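Local coordinates for probable tagatose 6-phosphate kinase (PDB 3TXV), which may phosphorylate tagatose 6-phosphate in carbohydrate metabolism and belongs to the GatZ/KbaZ-like family of tagatose-1,6-bisphosphate aldolase subunits, at residues D94-N99 and T126-D131; K112-I117 and A152-A157; Y173-E178 and V224-Q229. One frame throughout, in Å; residues are numbered along the deposited sequence.

Interaction 1 of 3, residues D94-N99 and T126-D131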
loop_
_atom_site.group_PDB
_atom_site.type_symbol
_atom_site.label_atom_id
_atom_site.label_comp_id
_atom_site.label_asym_id
_atom_site.label_seq_id
_atom_site.Cartn_x
_atom_site.Cartn_y
_atom_site.Cartn_z
ATOM N N ASP A 94 -5.014 -2.098 -7.234
ATOM C CA ASP A 94 -5.487 -0.872 -6.603
ATOM C C ASP A 94 -5.569 0.270 -7.590
ATOM O O ASP A 94 -4.666 0.479 -8.404
ATOM C CB ASP A 94 -4.573 -0.490 -5.436
ATOM C CG ASP A 94 -5.004 0.809 -4.752
ATOM O OD1 ASP A 94 -6.224 1.067 -4.728
ATOM O OD2 ASP A 94 -4.145 1.565 -4.254
ATOM N N HIS A 95 -6.653 1.023 -7.493
ATOM C CA HIS A 95 -6.925 2.110 -8.433
ATOM C C HIS A 95 -6.706 1.667 -9.876
ATOM O O HIS A 95 -5.814 2.185 -10.536
ATOM C CB HIS A 95 -6.064 3.369 -8.127
ATOM C CG HIS A 95 -6.410 4.025 -6.828
ATOM N ND1 HIS A 95 -7.512 4.843 -6.679
ATOM C CD2 HIS A 95 -5.815 3.967 -5.609
ATOM C CE1 HIS A 95 -7.589 5.248 -5.419
ATOM N NE2 HIS A 95 -6.572 4.731 -4.748
ATOM N N LEU A 96 -7.501 0.720 -10.368
ATOM C CA LEU A 96 -7.390 0.312 -11.775
ATOM C C LEU A 96 -8.327 1.128 -12.627
ATOM O O LEU A 96 -9.446 1.411 -12.233
ATOM C CB LEU A 96 -7.690 -1.174 -11.940
ATOM C CG LEU A 96 -6.687 -2.223 -11.441
ATOM C CD1 LEU A 96 -5.681 -1.710 -10.452
ATOM C CD2 LEU A 96 -7.448 -3.389 -10.866
ATOM N N GLY A 97 -7.863 1.508 -13.803
ATOM C CA GLY A 97 -8.610 2.428 -14.655
ATOM C C GLY A 97 -7.701 3.276 -15.513
ATOM O O GLY A 97 -6.553 2.909 -15.735
ATOM N N PRO A 98 -8.203 4.428 -15.997
ATOM C CA PRO A 98 -7.483 5.324 -16.926
ATOM C C PRO A 98 -6.325 6.118 -16.326
ATOM O O PRO A 98 -5.560 6.741 -17.074
ATOM C CB PRO A 98 -8.556 6.311 -17.385
ATOM C CG PRO A 98 -9.852 5.847 -16.847
ATOM C CD PRO A 98 -9.578 4.887 -15.726
ATOM N N ASN A 99 -6.177 6.117 -15.006
ATOM C CA ASN A 99 -5.170 6.973 -14.356
ATOM C C ASN A 99 -3.774 7.041 -14.992
ATOM O O ASN A 99 -3.246 8.125 -15.166
ATOM C CB ASN A 99 -5.047 6.634 -12.877
ATOM C CG ASN A 99 -4.193 7.621 -12.132
ATOM O OD1 ASN A 99 -4.673 8.673 -11.712
ATOM N ND2 ASN A 99 -2.916 7.291 -11.960
ATOM N N THR A 126 -7.227 -11.274 -7.814
ATOM C CA THR A 126 -8.598 -11.606 -7.416
ATOM C C THR A 126 -9.286 -10.494 -6.593
ATOM O O THR A 126 -10.450 -10.627 -6.201
ATOM C CB THR A 126 -8.653 -12.976 -6.663
ATOM O OG1 THR A 126 -7.855 -12.902 -5.470
ATOM N N LYS A 127 -8.575 -9.402 -6.332
ATOM C CA LYS A 127 -9.257 -8.197 -5.861
ATOM C C LYS A 127 -9.045 -7.099 -6.868
ATOM O O LYS A 127 -7.911 -6.811 -7.206
ATOM C CB LYS A 127 -8.772 -7.773 -4.492
ATOM C CG LYS A 127 -9.682 -6.837 -3.761
ATOM C CD LYS A 127 -9.136 -6.640 -2.374
ATOM C CE LYS A 127 -9.421 -5.225 -1.829
ATOM N NZ LYS A 127 -8.698 -4.107 -2.516
ATOM N N LEU A 128 -10.130 -6.509 -7.370
ATOM C CA LEU A 128 -10.028 -5.472 -8.419
ATOM C C LEU A 128 -10.725 -4.194 -8.003
ATOM O O LEU A 128 -11.953 -4.146 -7.840
ATOM C CB LEU A 128 -10.605 -5.970 -9.750
ATOM C CG LEU A 128 -9.797 -6.839 -10.731
ATOM C CD1 LEU A 128 -8.552 -7.521 -10.158
ATOM C CD2 LEU A 128 -10.712 -7.848 -11.377
ATOM N N HIS A 129 -9.940 -3.156 -7.792
ATOM C CA HIS A 129 -10.531 -1.875 -7.453
ATOM C C HIS A 129 -10.686 -1.026 -8.720
ATOM O O HIS A 129 -9.714 -0.741 -9.452
ATOM C CB HIS A 129 -9.698 -1.186 -6.388
ATOM C CG HIS A 129 -10.092 0.220 -6.126
ATOM N ND1 HIS A 129 -9.165 1.214 -5.925
ATOM C CD2 HIS A 129 -11.300 0.808 -6.036
ATOM C CE1 HIS A 129 -9.786 2.359 -5.710
ATOM N NE2 HIS A 129 -11.085 2.141 -5.776
ATOM N N LEU A 130 -11.930 -0.675 -9.002
ATOM C CA LEU A 130 -12.243 -0.006 -10.239
ATOM C C LEU A 130 -12.508 1.461 -9.973
ATOM O O LEU A 130 -13.606 1.859 -9.533
ATOM C CB LEU A 130 -13.452 -0.658 -10.903
ATOM C CG LEU A 130 -13.307 -2.112 -11.343
ATOM C CD1 LEU A 130 -14.644 -2.646 -11.799
ATOM C CD2 LEU A 130 -12.239 -2.267 -12.422
ATOM N N ASP A 131 -11.490 2.264 -10.244
ATOM C CA ASP A 131 -11.588 3.685 -10.045
ATOM C C ASP A 131 -11.478 4.377 -11.376
ATOM O O ASP A 131 -10.383 4.478 -11.930
ATOM C CB ASP A 131 -10.476 4.159 -9.118
ATOM C CG ASP A 131 -10.638 5.620 -8.719
ATOM O OD1 ASP A 131 -11.703 6.213 -9.055
ATOM O OD2 ASP A 131 -9.699 6.164 -8.072
#
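His95 turns one face of its imidazole to the edge of the His129 ring. The pair is T-shaped, with centroids 4.8 Å apart and planes at 67°. CE1 of His129 is the atom that meets the face, 3.5 Å from His95 ND1, and it sits toward the rim of the ring rather than over its middle. The same ND1 is used at the ring edge. His95 ND1 gives a hydrogen bond of 2.9 Å to Asp131 OD2, which lies in the His95 ring plane and accepts with its anti lone pair. Together the ring contact and this bond restrict how His95 can turn. Asp131 CG stands anti to the backbone N (chi1 -172°), which brings the carboxylate alongside His95.

Segment 94-99 leaves the end of strand 89-96, and segment 126-131 holds strand 127-130, its parallel neighbour in the eight-stranded TIM barrel. Helix 106-121 joins them as a right-handed beta-alpha-beta unit. Leu96 N bonds to His129 O at 2.8 Å, and Asp131 N returns a bond to Leu96 O at 3.0 Å. The chain turns a corner at His95, and His95 N lies 3.0 Å from His129 ND1, tilted from that ring plane. His129 ND1 also lies 3.2 Å from Asp94 OD1, with carboxylate and ring nearly coplanar. Either approach could be a hydrogen bond, as alternatives.

Lys287 forms a salt bridge with Asp94 OD1, Ser133 bonds Asp131 OD1, and His129 NE2 is hydrogen-bonded to Gly176 O. His95, Glu178 and His265 face a common point that may be an empty metal site, though this is unconfirmed. On the other face of the strands, Leu96 CD2 packs against Leu128 CG at 4.2 Å, and Leu96 also meets Met116 of helix 106-121.

Interaction 2 of 3, residues K112-I117 and A152-A157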
loop_
_atom_site.group_PDB
_atom_site.type_symbol
_atom_site.label_atom_id
_atom_site.label_comp_id
_atom_site.label_asym_id
_atom_site.label_seq_id
_atom_site.Cartn_x
_atom_site.Cartn_y
_atom_site.Cartn_z
ATOM N N LYS A 112 -6.625 1.372 -22.788
ATOM C CA LYS A 112 -5.483 0.838 -22.059
ATOM C C LYS A 112 -5.938 0.375 -20.691
ATOM O O LYS A 112 -5.437 -0.603 -20.161
ATOM C CB LYS A 112 -4.384 1.897 -21.935
ATOM C CG LYS A 112 -4.099 2.669 -23.216
ATOM C CD LYS A 112 -2.595 2.709 -23.560
ATOM C CE LYS A 112 -2.014 1.302 -23.752
ATOM N NZ LYS A 112 -0.731 1.322 -24.462
ATOM N N ALA A 113 -6.904 1.067 -20.117
ATOM C CA ALA A 113 -7.526 0.566 -18.921
ATOM C C ALA A 113 -7.981 -0.865 -19.233
ATOM O O ALA A 113 -7.831 -1.761 -18.413
ATOM C CB ALA A 113 -8.702 1.444 -18.523
ATOM N N GLU A 114 -8.468 -1.077 -20.453
ATOM C CA GLU A 114 -9.037 -2.353 -20.857
ATOM C C GLU A 114 -8.015 -3.454 -21.033
ATOM O O GLU A 114 -8.216 -4.543 -20.514
ATOM C CB GLU A 114 -9.900 -2.182 -22.103
ATOM C CG GLU A 114 -11.262 -1.605 -21.783
ATOM C CD GLU A 114 -12.071 -1.253 -23.017
ATOM O OE1 GLU A 114 -12.691 -0.153 -23.031
ATOM O OE2 GLU A 114 -12.102 -2.078 -23.965
ATOM N N ALA A 115 -6.919 -3.169 -21.731
ATOM C CA ALA A 115 -5.822 -4.144 -21.879
ATOM C C ALA A 115 -5.233 -4.509 -20.520
ATOM O O ALA A 115 -4.791 -5.648 -20.294
ATOM C CB ALA A 115 -4.728 -3.626 -22.813
HETATM N N MSE A 116 -5.280 -3.531 -19.613
HETATM C CA MSE A 116 -4.644 -3.678 -18.327
HETATM C C MSE A 116 -5.481 -4.560 -17.417
HETATM O O MSE A 116 -4.951 -5.438 -16.743
HETATM C CB MSE A 116 -4.423 -2.320 -17.695
HETATM C CG MSE A 116 -5.592 -1.901 -16.848
HETATM SE SE MSE A 116 -5.324 -2.221 -14.931
HETATM C CE MSE A 116 -3.987 -0.721 -14.827
ATOM N N ILE A 117 -6.783 -4.296 -17.385
ATOM C CA ILE A 117 -7.700 -5.077 -16.587
ATOM C C ILE A 117 -7.566 -6.565 -16.948
ATOM O O ILE A 117 -7.500 -7.400 -16.042
ATOM C CB ILE A 117 -9.146 -4.535 -16.706
ATOM C CG1 ILE A 117 -9.581 -3.848 -15.415
ATOM C CG2 ILE A 117 -10.147 -5.630 -17.017
ATOM C CD1 ILE A 117 -9.613 -4.739 -14.204
ATOM N N ALA A 152 -16.633 2.227 -15.121
ATOM C CA ALA A 152 -16.304 1.202 -14.135
ATOM C C ALA A 152 -16.860 -0.103 -14.644
ATOM O O ALA A 152 -16.174 -1.117 -14.647
ATOM C CB ALA A 152 -16.895 1.550 -12.759
ATOM N N ALA A 153 -18.105 -0.036 -15.111
ATOM C CA ALA A 153 -18.813 -1.179 -15.685
ATOM C C ALA A 153 -18.153 -1.778 -16.929
ATOM O O ALA A 153 -18.142 -3.002 -17.084
ATOM C CB ALA A 153 -20.241 -0.818 -16.000
ATOM N N ARG A 154 -17.610 -0.946 -17.807
ATOM C CA ARG A 154 -16.947 -1.521 -18.930
ATOM C C ARG A 154 -15.825 -2.396 -18.423
ATOM O O ARG A 154 -15.662 -3.517 -18.896
ATOM C CB ARG A 154 -16.446 -0.524 -19.987
ATOM C CG ARG A 154 -16.010 -1.319 -21.220
ATOM C CD ARG A 154 -15.560 -0.537 -22.393
ATOM N NE ARG A 154 -16.620 -0.381 -23.402
ATOM C CZ ARG A 154 -16.434 0.141 -24.617
ATOM N NH1 ARG A 154 -15.218 0.538 -25.016
ATOM N NH2 ARG A 154 -17.461 0.254 -25.438
ATOM N N LEU A 155 -15.050 -1.902 -17.461
ATOM C CA LEU A 155 -13.882 -2.665 -17.010
ATOM C C LEU A 155 -14.294 -3.957 -16.290
ATOM O O LEU A 155 -13.643 -4.995 -16.432
ATOM C CB LEU A 155 -12.976 -1.812 -16.158
ATOM C CG LEU A 155 -12.184 -0.799 -16.962
ATOM C CD1 LEU A 155 -11.483 0.203 -16.061
ATOM C CD2 LEU A 155 -11.182 -1.490 -17.874
ATOM N N ALA A 156 -15.393 -3.890 -15.549
ATOM C CA ALA A 156 -15.979 -5.061 -14.961
ATOM C C ALA A 156 -16.235 -6.151 -16.025
ATOM O O ALA A 156 -15.893 -7.325 -15.836
ATOM C CB ALA A 156 -17.241 -4.675 -14.288
ATOM N N ALA A 157 -16.808 -5.748 -17.153
ATOM C CA ALA A 157 -17.262 -6.673 -18.177
ATOM C C ALA A 157 -16.143 -7.144 -19.055
ATOM O O ALA A 157 -16.322 -8.079 -19.821
ATOM C CB ALA A 157 -18.313 -6.030 -19.025
#
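Helix segments 112-117 and 152-157 run in roughly the same direction, with their axes 9.6 Å apart at closest approach and crossing at -35°. The backbones come nearest at Glu114 and Leu155, whose CA atoms are 6.2 Å apart.

Leu155 carries the apolar part of the contact. Its CD2 methyl lies among Ala113, Glu114 and Ile117 on the facing helix. Leu155 CD2 is 3.9 Å from Ala113 CB and 3.8 Å from Ile117 CG1. The aliphatic part of Glu114 closes in through CG, also 3.9 Å from Leu155 CD2. The CD1 branch of Leu155 reaches Ala113 CB as well, so both methyls of the fork are used. Ile117 CG2 adds a contact with Leu155 O at 3.6 Å.

A salt bridge lies beside this apolar patch. Arg154 NH1 donates to Glu114 OE1 at 3.3 Å, and the bond is nearly straight at 170°. The oxygen is met on its syn side and lies close to the guanidinium plane. The two flat groups themselves stand almost perpendicular, so this is a single-oxygen contact and not a two-pronged one. Arg154 bends at chi3 (-98°), which turns the guanidinium back toward Glu114. Both residues also touch a neighbouring molecule in the crystal, so their poses may differ in solution.

Below the helices, Ile117 and Leu155 both reach Leu130 of strand 127-130. Neighbouring helices that run roughly the same way and pack over the strand between them are characteristic of the outer layer of a TIM barrel.

Interaction 3 of 3, residues Y173-E178 and V224-Q229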
loop_
_atom_site.group_PDB
_atom_site.type_symbol
_atom_site.label_atom_id
_atom_site.label_comp_id
_atom_site.label_asym_id
_atom_site.label_seq_id
_atom_site.Cartn_x
_atom_site.Cartn_y
_atom_site.Cartn_z
ATOM N N TYR A 173 -14.787 -7.063 -6.395
ATOM C CA TYR A 173 -14.581 -5.678 -6.897
ATOM C C TYR A 173 -14.769 -4.647 -5.814
ATOM O O TYR A 173 -15.641 -4.774 -4.944
ATOM C CB TYR A 173 -15.520 -5.306 -8.073
ATOM C CG TYR A 173 -15.323 -6.155 -9.280
ATOM C CD1 TYR A 173 -14.313 -5.873 -10.193
ATOM C CD2 TYR A 173 -16.129 -7.291 -9.495
ATOM C CE1 TYR A 173 -14.100 -6.712 -11.311
ATOM C CE2 TYR A 173 -15.940 -8.119 -10.595
ATOM C CZ TYR A 173 -14.922 -7.831 -11.504
ATOM O OH TYR A 173 -14.735 -8.663 -12.598
ATOM N N ILE A 174 -13.963 -3.600 -5.883
ATOM C CA ILE A 174 -14.258 -2.449 -5.067
ATOM C C ILE A 174 -14.470 -1.210 -5.934
ATOM O O ILE A 174 -13.844 -1.055 -6.970
ATOM C CB ILE A 174 -13.316 -2.308 -3.826
ATOM C CG1 ILE A 174 -12.723 -0.929 -3.782
ATOM C CG2 ILE A 174 -12.202 -3.292 -3.856
ATOM C CD1 ILE A 174 -12.711 -0.354 -2.434
ATOM N N ILE A 175 -15.408 -0.373 -5.531
ATOM C CA ILE A 175 -15.739 0.814 -6.294
ATOM C C ILE A 175 -15.522 2.080 -5.480
ATOM O O ILE A 175 -15.471 2.029 -4.262
ATOM C CB ILE A 175 -17.186 0.760 -6.781
ATOM C CG1 ILE A 175 -18.118 0.457 -5.632
ATOM C CG2 ILE A 175 -17.356 -0.339 -7.785
ATOM C CD1 ILE A 175 -19.499 0.055 -6.088
ATOM N N GLY A 176 -15.384 3.217 -6.144
ATOM C CA GLY A 176 -15.167 4.458 -5.439
ATOM C C GLY A 176 -13.734 4.944 -5.425
ATOM O O GLY A 176 -12.835 4.322 -5.991
ATOM N N THR A 177 -13.513 6.059 -4.742
ATOM C CA THR A 177 -12.303 6.824 -4.936
ATOM C C THR A 177 -11.979 7.653 -3.700
ATOM O O THR A 177 -12.856 7.864 -2.855
ATOM C CB THR A 177 -12.483 7.734 -6.183
ATOM O OG1 THR A 177 -11.207 8.043 -6.758
ATOM C CG2 THR A 177 -13.265 9.019 -5.846
ATOM N N GLU A 178 -10.723 8.102 -3.584
ATOM C CA GLU A 178 -10.353 9.119 -2.576
ATOM C C GLU A 178 -9.209 10.016 -3.053
ATOM O O GLU A 178 -9.270 11.245 -2.897
ATOM C CB GLU A 178 -10.078 8.494 -1.180
ATOM C CG GLU A 178 -8.624 8.339 -0.709
ATOM C CD GLU A 178 -7.809 7.381 -1.572
ATOM O OE1 GLU A 178 -8.327 6.888 -2.617
ATOM O OE2 GLU A 178 -6.630 7.125 -1.209
ATOM N N VAL A 224 -17.661 -6.120 -3.421
ATOM C CA VAL A 224 -17.669 -6.403 -2.001
ATOM C C VAL A 224 -17.381 -5.186 -1.159
ATOM O O VAL A 224 -17.397 -5.277 0.080
ATOM C CB VAL A 224 -16.724 -7.559 -1.642
ATOM C CG1 VAL A 224 -17.212 -8.849 -2.273
ATOM C CG2 VAL A 224 -15.329 -7.276 -2.085
ATOM N N GLY A 225 -17.148 -4.037 -1.802
ATOM C CA GLY A 225 -16.843 -2.839 -1.030
ATOM C C GLY A 225 -16.638 -1.560 -1.787
ATOM O O GLY A 225 -16.423 -1.579 -3.001
ATOM N N ALA A 226 -16.697 -0.437 -1.070
ATOM C CA ALA A 226 -16.405 0.858 -1.677
ATOM C C ALA A 226 -15.326 1.645 -0.917
ATOM O O ALA A 226 -15.225 1.532 0.301
ATOM C CB ALA A 226 -17.683 1.682 -1.808
ATOM N N VAL A 227 -14.539 2.447 -1.637
ATOM C CA VAL A 227 -13.582 3.352 -0.991
ATOM C C VAL A 227 -14.260 4.612 -0.429
ATOM O O VAL A 227 -14.968 5.335 -1.147
ATOM C CB VAL A 227 -12.464 3.792 -1.939
ATOM C CG1 VAL A 227 -11.177 3.986 -1.158
ATOM C CG2 VAL A 227 -12.244 2.761 -3.008
ATOM N N VAL A 228 -14.058 4.873 0.853
ATOM C CA VAL A 228 -14.731 6.002 1.486
ATOM C C VAL A 228 -13.793 6.668 2.460
ATOM O O VAL A 228 -12.901 6.011 2.991
ATOM C CB VAL A 228 -16.045 5.572 2.189
ATOM C CG1 VAL A 228 -16.898 4.700 1.236
ATOM C CG2 VAL A 228 -15.795 4.853 3.537
ATOM N N GLN A 229 -13.957 7.966 2.667
ATOM C CA GLN A 229 -13.033 8.694 3.513
ATOM C C GLN A 229 -13.659 8.788 4.894
ATOM O O GLN A 229 -14.459 9.681 5.165
ATOM C CB GLN A 229 -12.683 10.072 2.924
#
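Ile174 reaches across to Val227, and the two side chains cross at about a right angle. The CD1 methyl of Ile174 lies 3.2 Å from Val227 CG2. Ile174 CG1 lies 3.8 Å from Val227 CG2. Val227 CG2 also rests beside Gly176 O, within this close part. Around them the backbones are firmly paired. Val224 N bonds to Tyr173 O at 2.9 Å, and Ile175 N bonds to Gly225 O at 3.0 Å. Val227 N then bonds to Ile175 O at 2.8 Å. Gly225 has no side chain, and Ile174 CB lies close over its carbonyl oxygen.

This is the parallel pairing of strands 172-176 and 223-227, the fifth and sixth strands of the TIM barrel. Both segments lead on to the C-terminal mouth of the barrel, the rim where TIM-barrel enzymes carry their active sites and where this protein probably does too. Ile174 is on the inner face, where it also meets His129 and Glu263. Replacing it with alanine would probably open a gap beside Val227 and leave that valine's CG2 methyl with less to pack against. Ile175 and Ala226 occupy the outer face. There Ile175 CG1 touches Ala226 CB at 4.0 Å.

Past Gly176 the contact thins out. Thr177 and Glu178 are exposed and touch the other segment only distantly. Glu178 OE1 comes only to 4.3 Å from Val227 CG1, which is loose packing. The other oxygen of Glu178, OE2, makes a weak hydrogen bond to His265.

How the interactions relate
All three contacts belong to one side of the same barrel. Interactions 1 and 3 join strands, while interaction 2 joins the helices outside them. Interaction 1 is buried and mostly polar, built from histidines and carboxylates at the strand ends. Interaction 3 relies on backbone bonds and aliphatic packing, and its loop end is the more exposed. Interaction 2 is apolar beneath and ionic at the surface. Strands 127-130 and 172-176 are neighbours, so interactions 1 and 3 touch directly, with Asp131 OD2 bonded to Thr177 OG1. Leu130 and Leu96 pack outward on the helices of interaction 2. Interactions 2 and 3 barely meet, through Ala156 and Tyr173.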